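Alpha-glucosidase (Bacteroides thetaiotaomicron, PDB 5XFM) hydrolyses beta-L-arabinopyranosides and alpha-galactosides as a bifunctional, calcium-containing glycoside hydrolase of family 97. Local coordinates at residues K537-P540 with A541-D545. The protein carries 1 engineered substitution. Residues are numbered along the deposited sequence; the frame is centred on the assembly and turned at random.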
ATOM      1  N   LYS A 537      -9.519 -10.293  29.564  1.00 34.92           N
ATOM      2  CA  LYS A 537     -10.486 -11.071  30.340  1.00 33.37           C
ATOM      3  C   LYS A 537     -11.479 -11.887  29.494  1.00 36.21           C
ATOM      4  O   LYS A 537     -11.857 -12.991  29.887  1.00 36.63           O
ATOM      5  CB  LYS A 537     -11.273 -10.143  31.270  1.00 39.72           C
ATOM      6  CG  LYS A 537     -10.429  -9.437  32.330  1.00 49.21           C
ATOM      7  CD  LYS A 537      -9.883 -10.407  33.368  1.00 60.55           C
ATOM      8  CE  LYS A 537      -9.109  -9.679  34.458  1.00 60.01           C
ATOM      9  NZ  LYS A 537      -7.831  -9.106  33.940  1.00 59.51           N
ATOM     10  N   ASP A 538     -11.904 -11.360  28.345  1.00 33.12           N
ATOM     11  CA  ASP A 538     -12.968 -12.015  27.571  1.00 29.30           C
ATOM     12  C   ASP A 538     -12.491 -12.673  26.275  1.00 30.91           C
ATOM     13  O   ASP A 538     -13.302 -13.084  25.440  1.00 26.86           O
ATOM     14  CB  ASP A 538     -14.098 -11.021  27.260  1.00 31.68           C
ATOM     15  CG  ASP A 538     -13.620  -9.777  26.525  1.00 33.03           C
ATOM     16  OD1 ASP A 538     -12.635  -9.857  25.760  1.00 29.29           O
ATOM     17  OD2 ASP A 538     -14.250  -8.710  26.711  1.00 30.91           O
ATOM     18  N   VAL A 539     -11.178 -12.782  26.117  1.00 28.44           N
ATOM     19  CA  VAL A 539     -10.601 -13.466  24.968  1.00 22.63           C
ATOM     20  C   VAL A 539      -9.762 -14.645  25.453  1.00 30.15           C
ATOM     21  O   VAL A 539      -8.980 -14.495  26.394  1.00 33.54           O
ATOM     22  CB  VAL A 539      -9.734 -12.510  24.122  1.00 25.75           C
ATOM     23  CG1 VAL A 539      -9.032 -13.258  22.988  1.00 28.01           C
ATOM     24  CG2 VAL A 539     -10.582 -11.372  23.574  1.00 27.05           C
ATOM     25  N   PRO A 540      -9.951 -15.827  24.835  1.00 27.43           N
ATOM     26  CA  PRO A 540      -9.175 -17.031  25.154  1.00 29.79           C
ATOM     27  C   PRO A 540      -7.683 -16.730  25.234  1.00 34.83           C
ATOM     28  O   PRO A 540      -7.159 -16.035  24.365  1.00 31.70           O
ATOM     29  CB  PRO A 540      -9.477 -17.965  23.983  1.00 32.11           C
ATOM     30  CG  PRO A 540     -10.833 -17.560  23.528  1.00 30.64           C
ATOM     31  CD  PRO A 540     -10.973 -16.086  23.804  1.00 25.37           C
ATOM     32  N   ALA A 541      -7.019 -17.272  26.251  1.00 36.10           N
ATOM     33  CA  ALA A 541      -5.651 -16.897  26.594  1.00 32.71           C
ATOM     34  C   ALA A 541      -4.673 -17.126  25.448  1.00 33.22           C
ATOM     35  O   ALA A 541      -3.706 -16.390  25.308  1.00 34.66           O
ATOM     36  CB  ALA A 541      -5.194 -17.649  27.837  1.00 32.22           C
ATOM     37  N   VAL A 542      -4.921 -18.144  24.633  1.00 32.45           N
ATOM     38  CA  VAL A 542      -4.001 -18.469  23.551  1.00 28.95           C
ATOM     39  C   VAL A 542      -3.928 -17.343  22.507  1.00 34.10           C
ATOM     40  O   VAL A 542      -2.863 -17.091  21.923  1.00 37.08           O
ATOM     41  CB  VAL A 542      -4.386 -19.804  22.871  1.00 31.99           C
ATOM     42  CG1 VAL A 542      -4.282 -20.949  23.866  1.00 34.78           C
ATOM     43  CG2 VAL A 542      -5.784 -19.737  22.278  1.00 30.61           C
ATOM     44  N   CYS A 543      -5.044 -16.649  22.296  1.00 28.53           N
ATOM     45  CA  CYS A 543      -5.073 -15.526  21.364  1.00 32.54           C
ATOM     46  C   CYS A 543      -4.227 -14.358  21.876  1.00 29.10           C
ATOM     47  O   CYS A 543      -3.380 -13.822  21.158  1.00 29.99           O
ATOM     48  CB  CYS A 543      -6.511 -15.067  21.115  1.00 25.32           C
ATOM     49  SG  CYS A 543      -7.548 -16.297  20.285  1.00 28.33           S
ATOM     50  N   MET A 544      -4.453 -13.972  23.124  1.00 29.43           N
ATOM     51  CA  MET A 544      -3.734 -12.842  23.693  1.00 30.63           C
ATOM     52  C   MET A 544      -2.254 -13.160  23.853  1.00 30.71           C
ATOM     53  O   MET A 544      -1.396 -12.279  23.707  1.00 29.11           O
ATOM     54  CB  MET A 544      -4.357 -12.455  25.030  1.00 27.83           C
ATOM     55  CG  MET A 544      -5.818 -12.087  24.896  1.00 29.86           C
ATOM     56  SD  MET A 544      -6.034 -10.794  23.660  1.00 30.46           S
ATOM     57  CE  MET A 544      -5.187  -9.427  24.466  1.00 19.15           C
ATOM     58  N   ASP A 545      -1.968 -14.433  24.118  1.00 31.52           N
ATOM     59  CA  ASP A 545      -0.602 -14.925  24.203  1.00 31.89           C
ATOM     60  C   ASP A 545       0.082 -14.784  22.858  1.00 32.87           C
ATOM     61  O   ASP A 545       1.228 -14.342  22.787  1.00 31.24           O
ATOM     62  CB  ASP A 545      -0.553 -16.383  24.673  1.00 35.33           C
ATOM     63  CG  ASP A 545      -0.759 -16.522  26.172  1.00 36.22           C
ATOM     64  OD1 ASP A 545      -0.386 -15.589  26.914  1.00 40.08           O
ATOM     65  OD2 ASP A 545      -1.270 -17.572  26.614  1.00 36.91           O
TER
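Pro540 sits at the N-cap position of helix 541-549, and its carbonyl O accepts a hydrogen bond from Cys543 N at 3.0 Å, bent to 137° at the hydrogen, closing the first turn of the helix. One residue earlier, the extended backbone of Val539 carries the chain away from helix 535-538 and leaves its side chain directed at the new helix. The CG1 methyl of Val539 makes the main apolar contacts, lying 3.6 Å from Cys543 CB and 3.9 Å from Met544 CG. With chi1 at 175°, this branch is placed opposite the backbone N, where it meets both residues, while Met544, bent at chi2 and chi3, crosses the valine at about a right angle. That fold also brings the thioether into the contact, with Met544 SD 3.9 Å from Val539 CG1. Replacing Met544 by an alanine would probably open a gap beside Val539, which would lose its CG and SD neighbours, leaving Cys543 as its apolar partner in the helix. Pro540 CB adds looser packing, 4.4 Å from Val542 CG2. The arrangement joins two consecutive helices, with the buried valine packing against the first turn of the second. Leu494 touches both Val539 and Met544, and Met544 also reaches back to Asn535 and Leu536 of helix 535-538. Cys543 meets Asp512 and Leu516 of helix 512-521, and together with Pro540 it rests on Pro615 of strand 615-621, joining the turn to the C-terminal antiparallel sheet.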